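Local coordinates for thioredoxin domain-containing protein (Sinorhizobium meliloti, PDB 3U5R) that is of unknown function but belongs to the AhpC/TSA family of thioredoxin-fold proteins, whose members are generally assigned antioxidant and oxidoreductase activity, at residues A[28-33]-A[140-145]; A[41-46]-A[126-131]; A[96-101]-A[133-138]. All coordinates share one frame; numbering follows the deposited sequence.

Contact 1: residues A[28-33]-A[140-145]; sequences QSNSIT and GAACTP
Asn30 reaches across to Gly140, the positive-phi residue of the Schellman motif that ends helix 134-139, shortly before Pro145, whose cis peptide bond stands where many thioredoxin-fold proteins carry a cis-proline. Asn30 ND2 gives a hydrogen bond of 3.1 Å to Gly140 O. It comes from above the carbonyl plane, 46° out of it, and the N-H points only roughly at the oxygen (147°). A water takes a hydrogen bond from Asn30 N and passes one on to Gly140 O at 2.9 Å, so one residue holds this oxygen both directly and through solvent. Ile32 CD1 adds an apolar neighbour, 3.7 Å from Gly140 O.

With CG of Asn30 beside its backbone N (chi1 -69°), the amide lies flat above the methyl of Ala142. That CB is 3.8 Å from Asn30 ND2 and 4.0 Å from Asn30 OD1, and also meets the carbonyl of Gln28. Behind this the two segments approach the short sheet in which strand 199-202 separates strands 27-28 and 143-144; Ser29 bonds through its backbone to Ser198 and Ala142 to Ile203, which flank that strand. Cys143 turns its sulfur against the Ser29 backbone, SG lying 3.7 Å from Ser29 N.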
# COMPACT_ATOMS: atom_id res chain seq x y z
N GLN A 28 -0.28 -1.45 -14.98
CA GLN A 28 0.05 -2.54 -14.08
C GLN A 28 1.22 -2.15 -13.22
O GLN A 28 2.08 -1.38 -13.64
CB GLN A 28 0.51 -3.79 -14.85
CG GLN A 28 -0.41 -4.31 -15.90
CD GLN A 28 -0.08 -5.78 -16.28
OE1 GLN A 28 1.10 -6.19 -16.26
NE2 GLN A 28 -1.12 -6.56 -16.59
N SER A 29 1.32 -2.78 -12.05
CA SER A 29 2.49 -2.59 -11.20
C SER A 29 3.71 -3.11 -12.01
O SER A 29 3.54 -3.92 -12.95
CB SER A 29 2.33 -3.34 -9.90
OG SER A 29 1.87 -4.67 -10.13
N ASN A 30 4.89 -2.61 -11.66
CA ASN A 30 6.15 -3.12 -12.19
C ASN A 30 6.52 -4.54 -11.76
O ASN A 30 6.05 -5.01 -10.72
CB ASN A 30 7.29 -2.17 -11.82
CG ASN A 30 7.19 -0.81 -12.56
OD1 ASN A 30 6.79 -0.75 -13.73
ND2 ASN A 30 7.63 0.28 -11.90
N SER A 31 7.39 -5.21 -12.54
CA SER A 31 8.04 -6.48 -12.13
C SER A 31 9.23 -6.17 -11.28
O SER A 31 10.31 -5.84 -11.76
CB SER A 31 8.57 -7.28 -13.30
OG SER A 31 7.52 -7.38 -14.24
N ILE A 32 9.03 -6.29 -10.00
CA ILE A 32 10.07 -5.96 -9.07
C ILE A 32 10.54 -7.30 -8.59
O ILE A 32 9.72 -8.19 -8.25
CB ILE A 32 9.51 -5.14 -7.88
CG1 ILE A 32 8.77 -3.87 -8.39
CG2 ILE A 32 10.62 -4.84 -6.88
CD1 ILE A 32 9.71 -2.67 -8.69
N THR A 33 11.84 -7.46 -8.49
CA THR A 33 12.38 -8.75 -8.15
C THR A 33 12.08 -9.11 -6.70
O THR A 33 12.38 -8.31 -5.82
CB THR A 33 13.92 -8.72 -8.43
OG1 THR A 33 14.01 -8.55 -9.86
CG2 THR A 33 14.55 -10.06 -8.03
N GLY A 140 9.78 1.77 -6.60
CA GLY A 140 9.39 1.46 -7.97
C GLY A 140 7.89 1.19 -8.08
O GLY A 140 7.48 0.31 -8.85
N ALA A 141 7.08 1.95 -7.32
CA ALA A 141 5.63 2.01 -7.52
C ALA A 141 5.27 2.65 -8.86
O ALA A 141 5.90 3.63 -9.31
CB ALA A 141 4.94 2.81 -6.34
N ALA A 142 4.25 2.08 -9.51
CA ALA A 142 3.81 2.58 -10.82
C ALA A 142 2.33 3.00 -10.85
O ALA A 142 1.95 3.81 -11.64
CB ALA A 142 4.03 1.52 -11.91
N CYS A 143 1.50 2.42 -9.97
CA CYS A 143 0.06 2.69 -10.02
C CYS A 143 -0.55 2.66 -8.61
O CYS A 143 0.13 2.31 -7.60
CB CYS A 143 -0.59 1.59 -10.87
SG CYS A 143 -0.38 -0.08 -10.18
N THR A 144 -1.82 3.00 -8.50
CA THR A 144 -2.50 2.91 -7.20
C THR A 144 -3.66 1.98 -7.45
O THR A 144 -4.42 2.22 -8.39
CB THR A 144 -3.01 4.32 -6.72
OG1 THR A 144 -3.91 4.82 -7.72
CG2 THR A 144 -1.79 5.34 -6.52
N PRO A 145 -3.85 0.94 -6.62
CA PRO A 145 -3.05 0.60 -5.47
C PRO A 145 -1.86 -0.24 -5.92
O PRO A 145 -1.99 -1.02 -6.87
CB PRO A 145 -3.96 -0.29 -4.68
CG PRO A 145 -4.80 -1.06 -5.76
CD PRO A 145 -4.92 -0.05 -6.88
O HOH W 1 5.18 -1.40 -9.27

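Contact 2: residues A[41-46]-A[126-131]; sequences FVLPDA and PYLKDA
Pro44 and Lys129 join the small antiparallel hairpin of strands 43-44 and 50-51 to strand 127-129, an outermost strand of the thioredoxin-fold sheet. The direct polar link is one backbone hydrogen bond, Lys129 N to Pro44 O at 3.1 Å. Farther on, a water accepts from Ala46 N and donates to Tyr127 O, bridging the two segments where they have drawn apart.

The apolar part is built on two leucines. Leu128 spreads its branches under the hairpin strand: CD1 lies 3.8 Å from Leu43 CB, while CD2 fits closely against Asp45, 3.4 Å from its CB. Leu43 holds CG beside its own backbone N (chi1 -76°), and from there the branch CD2 comes within 3.5 Å of Lys129 O and 3.6 Å of Asp130 CA. Phe51 of the hairpin packs on Leu128, and Ile98 of strand 93-99 on Leu43.

The charged and phenolic ends turn to other partners. Asp45 OD1 accepts from Asn49 N within the hairpin, Lys129 NZ bonds to Asn101 O, Tyr127 OH to Asn69, and the Asp130 carboxylate is turned to Ser100 and the start of helix 134-139. The carbonyl of Lys129 points at the edge of the proline ring, Pro44 CD being 3.3 Å from Lys129 O.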
# COMPACT_ATOMS: atom_id res chain seq x y z
N PHE A 41 12.40 5.43 4.47
CA PHE A 41 11.76 6.70 4.09
C PHE A 41 11.58 7.49 5.37
O PHE A 41 11.74 6.95 6.47
CB PHE A 41 10.37 6.44 3.47
CG PHE A 41 9.49 5.50 4.32
CD1 PHE A 41 8.76 5.98 5.41
CD2 PHE A 41 9.43 4.14 4.04
CE1 PHE A 41 7.96 5.12 6.19
CE2 PHE A 41 8.67 3.26 4.83
CZ PHE A 41 7.93 3.76 5.92
N VAL A 42 11.21 8.75 5.24
CA VAL A 42 10.69 9.53 6.36
C VAL A 42 9.52 10.30 5.78
O VAL A 42 9.69 11.03 4.81
CB VAL A 42 11.78 10.45 6.95
CG1 VAL A 42 12.49 11.20 5.83
CG2 VAL A 42 11.18 11.40 7.96
N LEU A 43 8.31 10.14 6.33
CA LEU A 43 7.12 10.70 5.66
C LEU A 43 6.12 11.12 6.72
O LEU A 43 6.05 10.49 7.75
CB LEU A 43 6.43 9.59 4.83
CG LEU A 43 7.11 9.20 3.49
CD1 LEU A 43 6.33 8.09 2.90
CD2 LEU A 43 7.22 10.27 2.44
N PRO A 44 5.30 12.14 6.44
CA PRO A 44 4.47 12.70 7.48
C PRO A 44 3.01 12.21 7.34
O PRO A 44 2.57 11.98 6.20
CB PRO A 44 4.51 14.19 7.20
CG PRO A 44 4.69 14.27 5.59
CD PRO A 44 5.53 13.03 5.29
N ASP A 45 2.28 12.12 8.44
CA ASP A 45 0.85 11.95 8.42
C ASP A 45 0.16 13.32 8.51
O ASP A 45 0.85 14.41 8.50
CB ASP A 45 0.34 10.92 9.47
CG ASP A 45 0.36 11.44 10.91
OD1 ASP A 45 0.69 12.63 11.13
OD2 ASP A 45 0.03 10.64 11.83
N ALA A 46 -1.17 13.34 8.54
CA ALA A 46 -1.81 14.67 8.32
C ALA A 46 -1.76 15.50 9.59
O ALA A 46 -2.15 16.69 9.58
CB ALA A 46 -3.28 14.51 7.90
N PRO A 126 -1.09 4.04 9.52
CA PRO A 126 -0.70 5.36 9.07
C PRO A 126 -0.86 5.56 7.52
O PRO A 126 -0.50 4.67 6.71
CB PRO A 126 0.78 5.44 9.52
CG PRO A 126 1.22 3.91 9.59
CD PRO A 126 0.00 3.28 10.18
N TYR A 127 -1.40 6.72 7.12
CA TYR A 127 -1.56 7.07 5.74
C TYR A 127 -0.82 8.36 5.52
O TYR A 127 -1.21 9.41 6.02
CB TYR A 127 -3.07 7.18 5.43
CG TYR A 127 -3.43 7.42 4.01
CD1 TYR A 127 -2.50 7.22 2.95
CD2 TYR A 127 -4.71 7.89 3.68
CE1 TYR A 127 -2.88 7.49 1.62
CE2 TYR A 127 -5.09 8.13 2.35
CZ TYR A 127 -4.20 7.93 1.34
OH TYR A 127 -4.59 8.22 0.04
N LEU A 128 0.25 8.27 4.75
CA LEU A 128 1.24 9.34 4.72
C LEU A 128 1.32 10.00 3.38
O LEU A 128 1.04 9.37 2.37
CB LEU A 128 2.60 8.70 4.99
CG LEU A 128 2.56 7.85 6.27
CD1 LEU A 128 3.93 7.21 6.50
CD2 LEU A 128 2.13 8.70 7.54
N LYS A 129 1.77 11.24 3.35
CA LYS A 129 1.97 11.92 2.05
C LYS A 129 3.43 11.87 1.59
O LYS A 129 4.31 12.30 2.35
CB LYS A 129 1.56 13.37 2.14
CG LYS A 129 1.70 14.11 0.78
CD LYS A 129 0.56 13.72 -0.12
CE LYS A 129 0.91 14.20 -1.54
NZ LYS A 129 -0.12 13.53 -2.40
N ASP A 130 3.69 11.41 0.33
CA ASP A 130 5.08 11.41 -0.28
C ASP A 130 5.18 12.57 -1.30
O ASP A 130 5.10 12.33 -2.50
CB ASP A 130 5.35 10.00 -0.88
CG ASP A 130 6.58 9.91 -1.79
OD1 ASP A 130 7.60 10.56 -1.56
OD2 ASP A 130 6.51 9.10 -2.77
N ALA A 131 5.30 13.81 -0.79
CA ALA A 131 5.19 15.04 -1.62
C ALA A 131 6.23 15.13 -2.71
O ALA A 131 5.90 15.53 -3.79
CB ALA A 131 5.23 16.39 -0.73
O HOH W 2 -2.57 11.00 7.80

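Contact 3: residues A[96-101]-A[133-138]; sequences VAINSN and QSVAKA
At the end of strand 93-99, where the chain leaves the central sheet, Ser100 and Ile98 meet the start of helix 134-139 through Gln133, Val135 and Ala136. The polar link is made by Gln133, the N-cap residue. Its NE2 donates to Ser100 O at 2.7 Å, nearly in line with the carbonyl bond (C=O...N angle 163°), and this acceptor lies near the plane of the glutamine amide. The chain is extended beyond CG (chi2 -174°), which carries the amide out past the helix end to the carbonyl of Ser100, just past the strand, and CG itself brushes Ser100 O at 3.4 Å. Both ends of that amide are also engaged elsewhere: NE2 bonds to Lys204 O as well, and OE1 accepts from Thr206 N, tying the C-terminal tail to the same spot. Cutting Gln133 back to an alanine is likely to leave Ser100 O without this donor and the tail at Lys204 and Thr206 without its tie to the strand end.

Strand 93-99, helix 111-121 and strand 127-129 form a beta-alpha-beta crossover of the thioredoxin fold, and helix 134-139 follows directly, laid against the sheet. Ala136 presents its methyl to Ser100, CB to OG being 3.3 Å and CB to CB 3.6 Å. Ser100 OG is hydrogen-bonded to Asp130 OD2, an oxygen that also accepts from Ala136 N, while Asp130 OD1 accepts from Val135 N; the carboxylate thus receives two N-H groups of the first turn and fixes the serine beside it. Deeper in, Ile98 and Val135 cross at about a right angle, touching through Ile98 CD1 and Val135 CG1 at 3.9 Å, with Leu43 packing on both. On the strand side an Asx turn shapes the exit from the sheet: Asn99 OD1 accepts from Asn101 N at 3.1 Å.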
# COMPACT_ATOMS: atom_id res chain seq x y z
N VAL A 96 1.55 0.36 6.10
CA VAL A 96 1.78 1.80 5.89
C VAL A 96 1.27 2.12 4.55
O VAL A 96 1.76 1.50 3.57
CB VAL A 96 3.27 2.18 6.01
CG1 VAL A 96 4.13 1.23 5.19
CG2 VAL A 96 3.49 3.62 5.56
N ALA A 97 0.38 3.12 4.45
CA ALA A 97 -0.08 3.59 3.17
C ALA A 97 0.53 4.91 2.77
O ALA A 97 0.73 5.75 3.63
CB ALA A 97 -1.64 3.72 3.17
N ILE A 98 0.74 5.15 1.48
CA ILE A 98 1.46 6.33 1.02
C ILE A 98 0.72 6.91 -0.20
O ILE A 98 0.35 6.18 -1.11
CB ILE A 98 2.93 5.99 0.60
CG1 ILE A 98 3.72 5.50 1.83
CG2 ILE A 98 3.62 7.25 -0.01
CD1 ILE A 98 5.09 4.83 1.45
N ASN A 99 0.47 8.19 -0.19
CA ASN A 99 -0.16 8.83 -1.33
C ASN A 99 0.96 9.65 -1.96
O ASN A 99 1.39 10.68 -1.36
CB ASN A 99 -1.29 9.75 -0.83
CG ASN A 99 -2.04 10.37 -1.95
OD1 ASN A 99 -1.44 10.89 -2.92
ND2 ASN A 99 -3.37 10.28 -1.86
N SER A 100 1.45 9.23 -3.12
CA SER A 100 2.53 9.97 -3.80
C SER A 100 2.04 10.83 -4.94
O SER A 100 2.86 11.38 -5.66
CB SER A 100 3.58 9.05 -4.41
OG SER A 100 3.99 8.17 -3.42
N ASN A 101 0.72 10.96 -5.08
CA ASN A 101 0.19 11.66 -6.23
C ASN A 101 0.37 13.21 -6.13
O ASN A 101 0.22 13.82 -5.06
CB ASN A 101 -1.28 11.30 -6.43
CG ASN A 101 -1.49 9.94 -7.10
OD1 ASN A 101 -2.63 9.51 -7.25
ND2 ASN A 101 -0.44 9.28 -7.50
N GLN A 133 7.73 12.58 -4.08
CA GLN A 133 7.64 11.30 -4.85
C GLN A 133 8.91 10.53 -4.82
O GLN A 133 9.03 9.54 -5.53
CB GLN A 133 7.13 11.50 -6.31
CG GLN A 133 6.02 12.58 -6.33
CD GLN A 133 5.38 12.75 -7.69
OE1 GLN A 133 6.07 13.03 -8.65
NE2 GLN A 133 4.04 12.56 -7.77
N SER A 134 9.87 10.92 -3.97
CA SER A 134 11.14 10.13 -3.89
C SER A 134 10.84 8.70 -3.35
O SER A 134 11.44 7.74 -3.78
CB SER A 134 12.17 10.84 -2.99
OG SER A 134 11.73 10.76 -1.64
N VAL A 135 9.89 8.54 -2.43
CA VAL A 135 9.64 7.18 -1.95
C VAL A 135 8.95 6.30 -3.02
O VAL A 135 9.40 5.19 -3.23
CB VAL A 135 8.86 7.20 -0.59
CG1 VAL A 135 8.55 5.78 -0.11
CG2 VAL A 135 9.66 8.10 0.46
N ALA A 136 7.91 6.79 -3.70
CA ALA A 136 7.32 6.02 -4.77
C ALA A 136 8.43 5.58 -5.78
O ALA A 136 8.46 4.44 -6.25
CB ALA A 136 6.23 6.89 -5.49
N LYS A 137 9.34 6.50 -6.09
CA LYS A 137 10.44 6.15 -7.02
C LYS A 137 11.41 5.12 -6.48
O LYS A 137 11.80 4.18 -7.22
CB LYS A 137 11.23 7.41 -7.42
CG LYS A 137 10.52 8.40 -8.28
CD LYS A 137 11.62 9.45 -8.79
CE LYS A 137 11.10 10.88 -8.87
NZ LYS A 137 12.26 11.87 -8.95
N ALA A 138 11.76 5.21 -5.19
CA ALA A 138 12.66 4.19 -4.59
C ALA A 138 12.03 2.79 -4.51
O ALA A 138 12.75 1.82 -4.63
CB ALA A 138 13.17 4.63 -3.13

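How the contacts relate
Contacts 2 and 3 are close neighbours, their centres 8 Å apart, and share the five-stranded sheet, where strands 127-129 and 93-99 run parallel side by side. Their segments interleave along the chain, and Asp130 CB packs on Ile98 CG2 (3.4 Å) where they meet. Contact 1 lies farther off, with centres 11 Å from contact 3 and 19 Å from contact 2, and the loop it closes encloses both. Helix 134-139 leads from contact 3 into contact 1, where Ala141 N is hydrogen-bonded to Ala136 O (3.0 Å). Together they connect the N-terminal segment, the hairpin and the sheet edge of one thioredoxin-fold domain.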